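Local coordinates for protein arabinan endo-1,5-alpha-l-arabinosidase A (Cellvibrio cellulosa, PDB 1GYH) that cleaves the alpha-1,5-arabinofuranosyl bonds of linear arabinan to release almost exclusively arabinotriose, contributing to breakdown of the plant cell wall, at residues A[190-195]-A[210-215]; A[216-221]-A[277-282]; A[256-261]-A[283-288]. All coordinates share one frame; numbering follows the deposited sequence.

Overall arrangement
The three contacts illustrate how an active site can be built from neighbouring blades of a five-bladed beta-propeller, and all lie on the same side of the chain's centre. Interaction 1 joins the strand carrying the proposed proton donor, E192, to the loop after strand 202-209. Interaction 2, its centre about 11 Å away, carries that loop across to the next blade; the two meet where E192 OE2 and Y220 OH lie 2.6 Å apart, a probable hydrogen bond. Interactions 2 and 3, centres about 4 Å apart, share the sheet of strands 257-268, 271-280 and 286-296. There a 2.7 Å salt bridge joins E280 OE1 to K288 NZ, next in the chain to Q287, a probable substrate-binding residue.

Interaction 1: residues A[190-195]-A[210-215]; sequences QIEAPF and GLCCRK
The side chain of Q190 lies obliquely across that of L211 where two parts of one propeller blade meet: the residue leading into strand 191-199 and the loop that follows its antiparallel neighbour, strand 202-209. Q190 CG stands anti to its own carbonyl carbon (chi1 -55°) and the chain beyond is extended, which carries the amide out to the leucine. L211 CD2 lies over one face of the amide, 3.5 Å from Q190 CD; on that same side Q190 NE2 is 3.4 Å from G210 CA. Beside this contact the backbones are joined by one bond, G210 N to Q190 O at 3.0 Å; the donor approaches from above the carbonyl plane, 42° out of it.

E192, the proton donor in a near-identical enzyme, faces the same loop but touches it chiefly through a water. That water lies 3.1 Å from E192 OE2 and 3.0 Å from G210 O, with C212 N as its donor, so the loop backbone reaches the carboxylate indirectly. Two hydroxyls hold the carboxylate directly, S146 OG at E192 OE1 and Y220 OH at E192 OE2. Farther along the loop, the vicinal disulfide of C212 and C213 borders the site, its two SG atoms 2.1 Å apart, with C212 SG 4.5 Å from E192 OE2.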
ATOM      1  N   GLN A 190       1.343   5.458  15.445  1.00 11.44           N
ATOM      2  CA  GLN A 190       1.641   5.944  14.101  1.00 11.99           C
ATOM      3  C   GLN A 190       2.239   4.790  13.294  1.00 12.23           C
ATOM      4  O   GLN A 190       3.463   4.698  13.126  1.00 12.66           O
ATOM      5  CB  GLN A 190       2.580   7.164  14.149  1.00 12.85           C
ATOM      6  CG  GLN A 190       2.045   8.338  15.045  1.00 11.85           C
ATOM      7  CD  GLN A 190       2.986   9.479  15.301  1.00 14.77           C
ATOM      8  OE1 GLN A 190       2.566  10.508  15.924  1.00 18.08           O
ATOM      9  NE2 GLN A 190       4.219   9.374  14.835  1.00 14.75           N
ATOM     10  N   ILE A 191       1.347   3.903  12.855  1.00 13.20           N
ATOM     11  CA  ILE A 191       1.665   2.737  12.052  1.00 13.26           C
ATOM     12  C   ILE A 191       0.598   2.536  11.016  1.00 13.80           C
ATOM     13  O   ILE A 191      -0.600   2.584  11.337  1.00 13.98           O
ATOM     14  CB  ILE A 191       1.808   1.420  12.929  1.00 13.36           C
ATOM     15  CG1 ILE A 191       2.159   0.228  12.024  1.00 12.60           C
ATOM     16  CG2 ILE A 191       0.539   1.090  13.794  1.00 15.33           C
ATOM     17  CD1 ILE A 191       2.422  -1.063  12.753  1.00 14.78           C
ATOM     18  N   GLU A 192       0.994   2.319   9.765  1.00 13.43           N
ATOM     19  CA  GLU A 192       0.021   2.072   8.685  1.00 14.22           C
ATOM     20  C   GLU A 192       0.643   1.382   7.461  1.00 14.61           C
ATOM     21  O   GLU A 192       1.858   1.223   7.365  1.00 15.26           O
ATOM     22  CB  GLU A 192      -0.659   3.405   8.228  1.00 14.02           C
ATOM     23  CG  GLU A 192       0.254   4.402   7.528  1.00 14.08           C
ATOM     24  CD  GLU A 192      -0.395   5.755   7.254  1.00 17.60           C
ATOM     25  OE1 GLU A 192      -1.576   5.974   7.690  1.00 20.45           O
ATOM     26  OE2 GLU A 192       0.291   6.609   6.605  1.00 18.96           O
ATOM     27  N   ALA A 193      -0.211   1.048   6.508  1.00 15.73           N
ATOM     28  CA  ALA A 193       0.178   0.682   5.148  1.00 15.46           C
ATOM     29  C   ALA A 193       1.005  -0.629   5.106  1.00 15.28           C
ATOM     30  O   ALA A 193       2.119  -0.631   4.606  1.00 14.52           O
ATOM     31  CB  ALA A 193       0.946   1.817   4.474  1.00 16.10           C
ATOM     32  N   PRO A 194       0.429  -1.732   5.537  1.00 15.32           N
ATOM     33  CA  PRO A 194       1.182  -2.995   5.492  1.00 14.57           C
ATOM     34  C   PRO A 194       1.449  -3.425   4.050  1.00 15.62           C
ATOM     35  O   PRO A 194       0.645  -3.180   3.136  1.00 14.21           O
ATOM     36  CB  PRO A 194       0.246  -3.998   6.112  1.00 14.72           C
ATOM     37  CG  PRO A 194      -1.151  -3.456   5.798  1.00 15.87           C
ATOM     38  CD  PRO A 194      -0.964  -1.929   5.976  1.00 15.66           C
ATOM     39  N   PHE A 195       2.573  -4.120   3.847  1.00 14.84           N
ATOM     40  CA  PHE A 195       2.779  -4.781   2.558  1.00 13.97           C
ATOM     41  C   PHE A 195       3.583  -6.044   2.816  1.00 13.79           C
ATOM     42  O   PHE A 195       4.569  -5.981   3.548  1.00 14.23           O
ATOM     43  CB  PHE A 195       3.480  -3.864   1.539  1.00 14.27           C
ATOM     44  CG  PHE A 195       3.464  -4.441   0.140  1.00 14.25           C
ATOM     45  CD1 PHE A 195       4.417  -5.397  -0.257  1.00 15.21           C
ATOM     46  CD2 PHE A 195       2.441  -4.125  -0.735  1.00 15.23           C
ATOM     47  CE1 PHE A 195       4.365  -5.964  -1.529  1.00 13.28           C
ATOM     48  CE2 PHE A 195       2.380  -4.655  -1.995  1.00 15.24           C
ATOM     49  CZ  PHE A 195       3.354  -5.585  -2.415  1.00 14.79           C
ATOM     50  N   GLY A 210       5.347   6.597  11.799  1.00 14.70           N
ATOM     51  CA  GLY A 210       5.481   8.038  11.934  1.00 14.53           C
ATOM     52  C   GLY A 210       4.449   8.808  11.114  1.00 15.19           C
ATOM     53  O   GLY A 210       3.431   8.223  10.687  1.00 15.90           O
ATOM     54  N   LEU A 211       4.732  10.093  10.853  1.00 15.92           N
ATOM     55  CA  LEU A 211       3.769  10.985  10.200  1.00 16.55           C
ATOM     56  C   LEU A 211       4.163  11.414   8.786  1.00 17.65           C
ATOM     57  O   LEU A 211       5.203  12.040   8.571  1.00 16.82           O
ATOM     58  CB  LEU A 211       3.546  12.242  11.046  1.00 17.25           C
ATOM     59  CG  LEU A 211       3.034  12.039  12.472  1.00 16.83           C
ATOM     60  CD1 LEU A 211       2.807  13.396  13.168  1.00 20.36           C
ATOM     61  CD2 LEU A 211       1.768  11.225  12.491  1.00 19.71           C
ATOM     62  N   CYS A 212       3.290  11.082   7.841  1.00 19.10           N
ATOM     63  CA  CYS A 212       3.357  11.569   6.466  1.00 21.87           C
ATOM     64  C   CYS A 212       2.751  12.975   6.301  1.00 23.75           C
ATOM     65  O   CYS A 212       2.148  13.564   7.243  1.00 23.24           O
ATOM     66  CB  CYS A 212       2.584  10.631   5.549  1.00 23.03           C
ATOM     67  SG  CYS A 212       0.771  10.909   5.495  1.00 28.74           S
ATOM     68  N   CYS A 213       2.983  13.539   5.126  1.00 25.17           N
ATOM     69  CA  CYS A 213       2.169  14.652   4.626  1.00 26.98           C
ATOM     70  C   CYS A 213       2.358  15.955   5.428  1.00 27.03           C
ATOM     71  O   CYS A 213       1.435  16.769   5.472  1.00 28.42           O
ATOM     72  CB  CYS A 213       0.676  14.245   4.656  1.00 27.00           C
ATOM     73  SG  CYS A 213       0.150  12.520   4.276  1.00 35.10           S
ATOM     74  N   ARG A 214       3.505  16.178   6.079  1.00 26.75           N
ATOM     75  CA  ARG A 214       3.727  17.433   6.815  1.00 27.05           C
ATOM     76  C   ARG A 214       5.052  18.188   6.623  1.00 25.89           C
ATOM     77  O   ARG A 214       5.627  18.777   7.581  1.00 25.34           O
ATOM     78  CB  ARG A 214       3.370  17.346   8.298  1.00 28.29           C
ATOM     79  CG  ARG A 214       3.996  16.325   9.094  1.00 31.11           C
ATOM     80  CD  ARG A 214       2.931  15.502   9.778  1.00 35.21           C
ATOM     81  NE  ARG A 214       2.248  16.166  10.903  1.00 36.64           N
ATOM     82  CZ  ARG A 214       0.960  15.968  11.252  1.00 37.20           C
ATOM     83  NH1 ARG A 214       0.162  15.165  10.544  1.00 35.53           N
ATOM     84  NH2 ARG A 214       0.465  16.590  12.326  1.00 37.95           N
ATOM     85  N   LYS A 215       5.448  18.269   5.360  1.00 24.24           N
ATOM     86  CA  LYS A 215       6.526  19.145   4.955  1.00 24.21           C
ATOM     87  C   LYS A 215       7.801  18.856   5.761  1.00 23.47           C
ATOM     88  O   LYS A 215       8.196  17.680   5.908  1.00 22.43           O
ATOM     89  CB  LYS A 215       6.085  20.614   5.084  1.00 24.86           C
ATOM     90  CG  LYS A 215       4.651  20.873   4.607  1.00 25.95           C
ATOM     91  CD  LYS A 215       4.397  20.480   3.174  1.00 26.86           C
ATOM     92  CE  LYS A 215       4.377  21.647   2.244  1.00 29.58           C
ATOM     93  NZ  LYS A 215       3.351  21.376   1.158  1.00 30.58           N
TER
HETATM   94  O   HOH W   1       1.184   8.752   8.707  1.00 30.58           O

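Interaction 2: residues A[216-221]-A[277-282]; sequences GDSTYH and HAYEAA
Y220 reaches from the loop before strand 221-227 to the imidazole of H277 on strand 271-280, bringing its CE2 to 4.0 Å from H277 NE2. The two side chains cross at about a right angle, and the rings meet at a slant. The backbones stay apart throughout, the nearest CA atoms, of S218 and Y279, being 8.7 Å apart, so side chains alone span the gap between the blades. Nearer the start of the loop, S218 OG approaches Y279 CD2 at 4.4 Å; the hydroxyl is also engaged within its own loop, where it bonds to R214 N.

The histidine is placed from several sides. With chi1 at 72°, its CG sits between the backbone N and the carbonyl carbon, which brings the end of the ring nearer to the loop. Y279 CE2 then lies at the ring edge, in its plane, and H277 NE2 gives a weak bond to Y279 OH at 3.1 Å. On the other nitrogen, H277 ND1 bonds to the backbone N of D9, the proton acceptor in a near-identical enzyme, while H8 stacks on the imidazole and also bonds to Y279 OH.

Since Y220 also reaches E192 through its hydroxyl, the Y220-H277 contact connects residues that touch the two presumed catalytic acids, a second-shell arrangement of the kind expected around the central active site of a family 43 beta-propeller.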
ATOM      1  N   GLY A 216       8.411  19.911   6.295  1.00 22.51           N
ATOM      2  CA  GLY A 216       9.663  19.836   7.024  1.00 21.93           C
ATOM      3  C   GLY A 216       9.605  19.011   8.293  1.00 21.81           C
ATOM      4  O   GLY A 216      10.647  18.671   8.838  1.00 21.53           O
ATOM      5  N   ASP A 217       8.404  18.681   8.761  1.00 21.91           N
ATOM      6  CA  ASP A 217       8.240  17.954  10.031  1.00 21.98           C
ATOM      7  C   ASP A 217       7.873  16.482   9.852  1.00 21.01           C
ATOM      8  O   ASP A 217       7.578  15.799  10.845  1.00 21.20           O
ATOM      9  CB  ASP A 217       7.145  18.605  10.906  1.00 21.85           C
ATOM     10  CG  ASP A 217       7.466  20.010  11.318  1.00 24.84           C
ATOM     11  OD1 ASP A 217       8.672  20.331  11.514  1.00 23.75           O
ATOM     12  OD2 ASP A 217       6.536  20.857  11.479  1.00 27.94           O
ATOM     13  N   SER A 218       7.872  15.983   8.613  1.00 19.99           N
ATOM     14  CA  SER A 218       7.490  14.592   8.380  1.00 19.02           C
ATOM     15  C   SER A 218       8.525  13.648   8.994  1.00 17.00           C
ATOM     16  O   SER A 218       9.725  13.910   8.910  1.00 16.67           O
ATOM     17  CB  SER A 218       7.329  14.287   6.890  1.00 19.72           C
ATOM     18  OG  SER A 218       6.293  15.064   6.295  1.00 22.79           O
ATOM     19  N   THR A 219       8.047  12.592   9.636  1.00 16.31           N
ATOM     20  CA  THR A 219       8.902  11.577  10.259  1.00 15.17           C
ATOM     21  C   THR A 219       8.679  10.197   9.621  1.00 14.49           C
ATOM     22  O   THR A 219       9.213   9.202  10.103  1.00 14.39           O
ATOM     23  CB  THR A 219       8.587  11.443  11.765  1.00 14.85           C
ATOM     24  OG1 THR A 219       7.193  11.138  11.951  1.00 15.69           O
ATOM     25  CG2 THR A 219       8.894  12.723  12.562  1.00 14.65           C
ATOM     26  N   TYR A 220       7.869  10.152   8.567  1.00 13.55           N
ATOM     27  CA  TYR A 220       7.482   8.915   7.873  1.00 13.89           C
ATOM     28  C   TYR A 220       8.747   8.118   7.448  1.00 13.32           C
ATOM     29  O   TYR A 220       9.683   8.672   6.895  1.00 13.29           O
ATOM     30  CB  TYR A 220       6.680   9.239   6.621  1.00 12.39           C
ATOM     31  CG  TYR A 220       5.534   8.344   6.195  1.00 12.51           C
ATOM     32  CD1 TYR A 220       4.597   7.867   7.096  1.00 14.25           C
ATOM     33  CD2 TYR A 220       5.314   8.089   4.848  1.00 12.92           C
ATOM     34  CE1 TYR A 220       3.520   7.091   6.689  1.00 13.14           C
ATOM     35  CE2 TYR A 220       4.218   7.313   4.415  1.00 15.24           C
ATOM     36  CZ  TYR A 220       3.312   6.838   5.350  1.00 13.69           C
ATOM     37  OH  TYR A 220       2.201   6.094   4.970  1.00 14.74           O
ATOM     38  N   HIS A 221       8.733   6.835   7.754  1.00 14.29           N
ATOM     39  CA  HIS A 221       9.833   5.905   7.375  1.00 13.95           C
ATOM     40  C   HIS A 221       9.349   4.461   7.356  1.00 14.11           C
ATOM     41  O   HIS A 221       8.209   4.171   7.738  1.00 13.38           O
ATOM     42  CB  HIS A 221      11.034   6.066   8.319  1.00 13.63           C
ATOM     43  CG  HIS A 221      10.770   5.678   9.745  1.00 14.73           C
ATOM     44  ND1 HIS A 221      10.029   6.456  10.610  1.00 13.88           N
ATOM     45  CD2 HIS A 221      11.180   4.601  10.464  1.00 14.75           C
ATOM     46  CE1 HIS A 221       9.993   5.874  11.803  1.00 15.45           C
ATOM     47  NE2 HIS A 221      10.711   4.759  11.745  1.00 17.25           N
ATOM     48  N   HIS A 277       6.952   6.391  -2.134  1.00 12.12           N
ATOM     49  CA  HIS A 277       7.018   7.829  -2.379  1.00 12.26           C
ATOM     50  C   HIS A 277       7.906   8.504  -1.357  1.00 12.13           C
ATOM     51  O   HIS A 277       8.060   8.013  -0.235  1.00 13.46           O
ATOM     52  CB  HIS A 277       5.630   8.494  -2.457  1.00 12.95           C
ATOM     53  CG  HIS A 277       4.913   8.611  -1.144  1.00 13.24           C
ATOM     54  ND1 HIS A 277       3.804   7.848  -0.838  1.00 13.21           N
ATOM     55  CD2 HIS A 277       5.122   9.419  -0.076  1.00 14.48           C
ATOM     56  CE1 HIS A 277       3.358   8.182   0.361  1.00 11.62           C
ATOM     57  NE2 HIS A 277       4.149   9.117   0.858  1.00 14.13           N
ATOM     58  N   ALA A 278       8.483   9.621  -1.763  1.00 12.13           N
ATOM     59  CA  ALA A 278       9.384  10.382  -0.935  1.00 11.88           C
ATOM     60  C   ALA A 278       9.215  11.875  -1.191  1.00 11.55           C
ATOM     61  O   ALA A 278       9.160  12.304  -2.340  1.00  9.96           O
ATOM     62  CB  ALA A 278      10.857   9.928  -1.186  1.00 12.65           C
ATOM     63  N   TYR A 279       9.200  12.671  -0.105  1.00 11.72           N
ATOM     64  CA  TYR A 279       8.915  14.113  -0.227  1.00 12.31           C
ATOM     65  C   TYR A 279      10.179  14.950  -0.494  1.00 11.68           C
ATOM     66  O   TYR A 279      11.077  15.026   0.356  1.00 12.65           O
ATOM     67  CB  TYR A 279       8.180  14.606   1.062  1.00 12.36           C
ATOM     68  CG  TYR A 279       6.905  13.826   1.424  1.00 12.57           C
ATOM     69  CD1 TYR A 279       5.682  14.026   0.732  1.00 14.17           C
ATOM     70  CD2 TYR A 279       6.893  12.899   2.454  1.00 12.34           C
ATOM     71  CE1 TYR A 279       4.519  13.290   1.066  1.00 13.35           C
ATOM     72  CE2 TYR A 279       5.723  12.169   2.782  1.00 13.96           C
ATOM     73  CZ  TYR A 279       4.522  12.377   2.104  1.00 12.58           C
ATOM     74  OH  TYR A 279       3.338  11.642   2.443  1.00 19.88           O
ATOM     75  N   GLU A 280      10.233  15.622  -1.632  1.00 11.63           N
ATOM     76  CA  GLU A 280      11.442  16.286  -2.086  1.00 11.81           C
ATOM     77  C   GLU A 280      11.537  17.673  -1.516  1.00 13.29           C
ATOM     78  O   GLU A 280      10.806  18.576  -1.963  1.00 12.12           O
ATOM     79  CB  GLU A 280      11.466  16.397  -3.626  1.00 12.46           C
ATOM     80  CG  GLU A 280      12.824  16.797  -4.183  1.00 12.53           C
ATOM     81  CD  GLU A 280      12.919  16.733  -5.705  1.00 13.86           C
ATOM     82  OE1 GLU A 280      11.920  16.466  -6.401  1.00 13.37           O
ATOM     83  OE2 GLU A 280      14.036  16.978  -6.211  1.00 14.96           O
ATOM     84  N   ALA A 281      12.492  17.877  -0.604  1.00 13.63           N
ATOM     85  CA  ALA A 281      12.628  19.150   0.068  1.00 14.31           C
ATOM     86  C   ALA A 281      12.898  20.309  -0.875  1.00 14.77           C
ATOM     87  O   ALA A 281      12.428  21.409  -0.630  1.00 15.54           O
ATOM     88  CB  ALA A 281      13.698  19.087   1.143  1.00 15.23           C
ATOM     89  N   ALA A 282      13.648  20.091  -1.957  1.00 14.78           N
ATOM     90  CA  ALA A 282      13.976  21.152  -2.896  1.00 14.51           C
ATOM     91  C   ALA A 282      12.813  21.538  -3.839  1.00 13.77           C
ATOM     92  O   ALA A 282      12.947  22.479  -4.614  1.00 14.03           O
ATOM     93  CB  ALA A 282      15.215  20.762  -3.735  1.00 14.21           C
TER

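Interaction 3: residues A[256-261]-A[283-288]; sequences RWVGLG and DNYLQK
K288 meets W257 across the antiparallel sheet of one propeller blade, in which strand 271-280 runs between their two strands. Followed outward, K288 CB lies 4.2 Å from W257 CZ3 and CG 4.1 Å from the same atom, so the start of the lysine chain meets the edge of the indole near its plane. The chain then bends at chi2 (-54°) and again at chi4, turning its tip away from the indole and back toward the preceding turn. There K288 NZ forms a salt bridge to D283 OD2 at 2.8 Å, using the anti lone pair of that oxygen, and a hydrogen bond to L286 O at 3.0 Å. E280 of the middle strand supplies a further carboxylate, so the ammonium group has two carboxylate partners. Q287, just before K288 in the chain, is a substrate-binding residue in a near-identical enzyme.

The indole is held at its far end by D310, which accepts a bond from W257 NE1. Residues D283 to L286 form a type I' beta turn, closed by L286 N bonding to D283 O, and Y285 projects from it to the second contact, an apolar one. The tyrosine ring turns its edge to V258, with Y285 CE1 3.9 Å from V258 CB and 4.0 Å from V258 CG2.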
ATOM      1  N   ARG A 256      17.505  15.766   1.780  1.00 12.58           N
ATOM      2  CA  ARG A 256      16.898  16.004   0.480  1.00 12.12           C
ATOM      3  C   ARG A 256      15.490  15.419   0.381  1.00 11.74           C
ATOM      4  O   ARG A 256      14.666  15.933  -0.408  1.00 12.41           O
ATOM      5  CB  ARG A 256      17.781  15.458  -0.663  1.00 11.87           C
ATOM      6  CG  ARG A 256      18.974  16.318  -1.020  1.00 11.99           C
ATOM      7  CD  ARG A 256      19.982  15.694  -2.036  1.00 13.60           C
ATOM      8  NE  ARG A 256      20.387  14.347  -1.653  1.00 11.34           N
ATOM      9  CZ  ARG A 256      21.218  14.051  -0.651  1.00 13.36           C
ATOM     10  NH1 ARG A 256      21.786  14.998   0.087  1.00 12.00           N
ATOM     11  NH2 ARG A 256      21.497  12.782  -0.396  1.00 14.55           N
ATOM     12  N   TRP A 257      15.212  14.380   1.170  1.00 11.64           N
ATOM     13  CA  TRP A 257      13.985  13.580   1.100  1.00 12.06           C
ATOM     14  C   TRP A 257      13.409  13.469   2.509  1.00 13.54           C
ATOM     15  O   TRP A 257      13.843  12.638   3.318  1.00 14.47           O
ATOM     16  CB  TRP A 257      14.253  12.189   0.495  1.00 12.45           C
ATOM     17  CG  TRP A 257      14.815  12.321  -0.842  1.00 12.90           C
ATOM     18  CD1 TRP A 257      16.140  12.286  -1.176  1.00 12.19           C
ATOM     19  CD2 TRP A 257      14.099  12.613  -2.055  1.00 13.47           C
ATOM     20  NE1 TRP A 257      16.290  12.518  -2.522  1.00 14.18           N
ATOM     21  CE2 TRP A 257      15.064  12.746  -3.087  1.00 13.62           C
ATOM     22  CE3 TRP A 257      12.735  12.788  -2.380  1.00 13.24           C
ATOM     23  CZ2 TRP A 257      14.714  13.029  -4.426  1.00 13.19           C
ATOM     24  CZ3 TRP A 257      12.392  13.084  -3.700  1.00 13.74           C
ATOM     25  CH2 TRP A 257      13.390  13.190  -4.714  1.00 15.75           C
ATOM     26  N   VAL A 258      12.461  14.357   2.842  1.00 14.13           N
ATOM     27  CA  VAL A 258      12.013  14.511   4.236  1.00 13.66           C
ATOM     28  C   VAL A 258      10.724  13.770   4.414  1.00 13.89           C
ATOM     29  O   VAL A 258       9.641  14.243   4.068  1.00 14.19           O
ATOM     30  CB  VAL A 258      11.943  15.994   4.642  1.00 13.58           C
ATOM     31  CG1 VAL A 258      11.516  16.160   6.089  1.00 14.75           C
ATOM     32  CG2 VAL A 258      13.283  16.631   4.457  1.00 13.98           C
ATOM     33  N   GLY A 259      10.863  12.542   4.894  1.00 13.16           N
ATOM     34  CA  GLY A 259       9.783  11.594   4.962  1.00 12.83           C
ATOM     35  C   GLY A 259       9.669  10.758   3.721  1.00 12.97           C
ATOM     36  O   GLY A 259       9.808  11.273   2.601  1.00 12.90           O
ATOM     37  N   LEU A 260       9.397   9.468   3.915  1.00 12.37           N
ATOM     38  CA  LEU A 260       9.228   8.549   2.795  1.00 13.28           C
ATOM     39  C   LEU A 260       8.520   7.309   3.267  1.00 12.45           C
ATOM     40  O   LEU A 260       8.511   7.030   4.438  1.00 13.28           O
ATOM     41  CB  LEU A 260      10.602   8.250   2.124  1.00 14.02           C
ATOM     42  CG  LEU A 260      11.787   7.717   2.963  1.00 16.14           C
ATOM     43  CD1 LEU A 260      11.626   6.324   3.420  1.00 18.84           C
ATOM     44  CD2 LEU A 260      13.071   7.831   2.085  1.00 19.79           C
ATOM     45  N   GLY A 261       7.853   6.575   2.394  1.00 12.78           N
ATOM     46  CA  GLY A 261       7.120   5.427   2.848  1.00 12.12           C
ATOM     47  C   GLY A 261       5.954   5.005   1.971  1.00 13.40           C
ATOM     48  O   GLY A 261       5.946   5.243   0.748  1.00 13.84           O
ATOM     49  N   ASP A 283      11.704  20.806  -3.779  1.00 13.52           N
ATOM     50  CA  ASP A 283      10.528  21.032  -4.640  1.00 13.65           C
ATOM     51  C   ASP A 283       9.251  21.108  -3.779  1.00 12.97           C
ATOM     52  O   ASP A 283       8.332  20.334  -3.983  1.00 12.32           O
ATOM     53  CB  ASP A 283      10.402  19.892  -5.672  1.00 13.89           C
ATOM     54  CG  ASP A 283       9.306  20.131  -6.710  1.00 14.72           C
ATOM     55  OD1 ASP A 283       8.983  21.309  -6.993  1.00 14.29           O
ATOM     56  OD2 ASP A 283       8.731  19.195  -7.320  1.00 15.52           O
ATOM     57  N   ASN A 284       9.200  22.044  -2.824  1.00 12.89           N
ATOM     58  CA  ASN A 284       8.039  22.165  -1.922  1.00 14.16           C
ATOM     59  C   ASN A 284       7.524  20.895  -1.242  1.00 13.87           C
ATOM     60  O   ASN A 284       6.313  20.743  -1.015  1.00 14.87           O
ATOM     61  CB  ASN A 284       6.865  22.790  -2.676  1.00 14.89           C
ATOM     62  CG  ASN A 284       7.215  24.112  -3.284  1.00 18.85           C
ATOM     63  OD1 ASN A 284       7.638  25.032  -2.566  1.00 20.71           O
ATOM     64  ND2 ASN A 284       7.093  24.223  -4.631  1.00 22.42           N
ATOM     65  N   TYR A 285       8.414  19.959  -0.936  1.00 12.57           N
ATOM     66  CA  TYR A 285       8.035  18.671  -0.341  1.00 12.15           C
ATOM     67  C   TYR A 285       7.025  17.864  -1.145  1.00 11.27           C
ATOM     68  O   TYR A 285       6.261  17.068  -0.586  1.00 11.54           O
ATOM     69  CB  TYR A 285       7.596  18.823   1.148  1.00 12.01           C
ATOM     70  CG  TYR A 285       8.646  19.535   1.991  1.00 12.00           C
ATOM     71  CD1 TYR A 285       9.697  18.823   2.601  1.00 12.34           C
ATOM     72  CD2 TYR A 285       8.615  20.901   2.163  1.00 12.26           C
ATOM     73  CE1 TYR A 285      10.661  19.454   3.332  1.00 11.12           C
ATOM     74  CE2 TYR A 285       9.581  21.541   2.892  1.00 13.69           C
ATOM     75  CZ  TYR A 285      10.612  20.813   3.470  1.00 11.90           C
ATOM     76  OH  TYR A 285      11.577  21.471   4.194  1.00 12.41           O
ATOM     77  N   LEU A 286       7.050  18.034  -2.459  1.00 11.28           N
ATOM     78  CA  LEU A 286       6.189  17.253  -3.353  1.00 11.62           C
ATOM     79  C   LEU A 286       6.717  15.811  -3.518  1.00 12.64           C
ATOM     80  O   LEU A 286       7.837  15.594  -3.987  1.00 12.20           O
ATOM     81  CB  LEU A 286       6.083  17.935  -4.722  1.00 12.59           C
ATOM     82  CG  LEU A 286       5.181  17.250  -5.782  1.00 12.91           C
ATOM     83  CD1 LEU A 286       3.741  17.071  -5.277  1.00 14.05           C
ATOM     84  CD2 LEU A 286       5.187  18.025  -7.108  1.00 15.59           C
ATOM     85  N   GLN A 287       5.859  14.877  -3.163  1.00 12.98           N
ATOM     86  CA  GLN A 287       6.071  13.434  -3.199  1.00 13.25           C
ATOM     87  C   GLN A 287       6.431  12.989  -4.637  1.00 14.04           C
ATOM     88  O   GLN A 287       5.738  13.344  -5.599  1.00 13.85           O
ATOM     89  CB  GLN A 287       4.788  12.724  -2.745  1.00 13.34           C
ATOM     90  CG  GLN A 287       3.513  13.230  -3.442  1.00 14.96           C
ATOM     91  CD  GLN A 287       2.698  14.272  -2.638  1.00 16.13           C
ATOM     92  OE1 GLN A 287       3.255  15.080  -1.867  1.00 14.69           O
ATOM     93  NE2 GLN A 287       1.385  14.289  -2.872  1.00 17.49           N
ATOM     94  N   LYS A 288       7.549  12.251  -4.769  1.00 13.87           N
ATOM     95  CA  LYS A 288       7.969  11.686  -6.034  1.00 13.12           C
ATOM     96  C   LYS A 288       8.026  10.148  -5.909  1.00 12.47           C
ATOM     97  O   LYS A 288       8.312   9.599  -4.830  1.00 11.70           O
ATOM     98  CB  LYS A 288       9.351  12.215  -6.402  1.00 12.86           C
ATOM     99  CG  LYS A 288       9.497  13.716  -6.512  1.00 15.21           C
ATOM    100  CD  LYS A 288       8.506  14.384  -7.438  1.00 14.15           C
ATOM    101  CE  LYS A 288       8.829  15.878  -7.686  1.00 13.56           C
ATOM    102  NZ  LYS A 288       9.231  16.581  -6.488  1.00 12.93           N
TER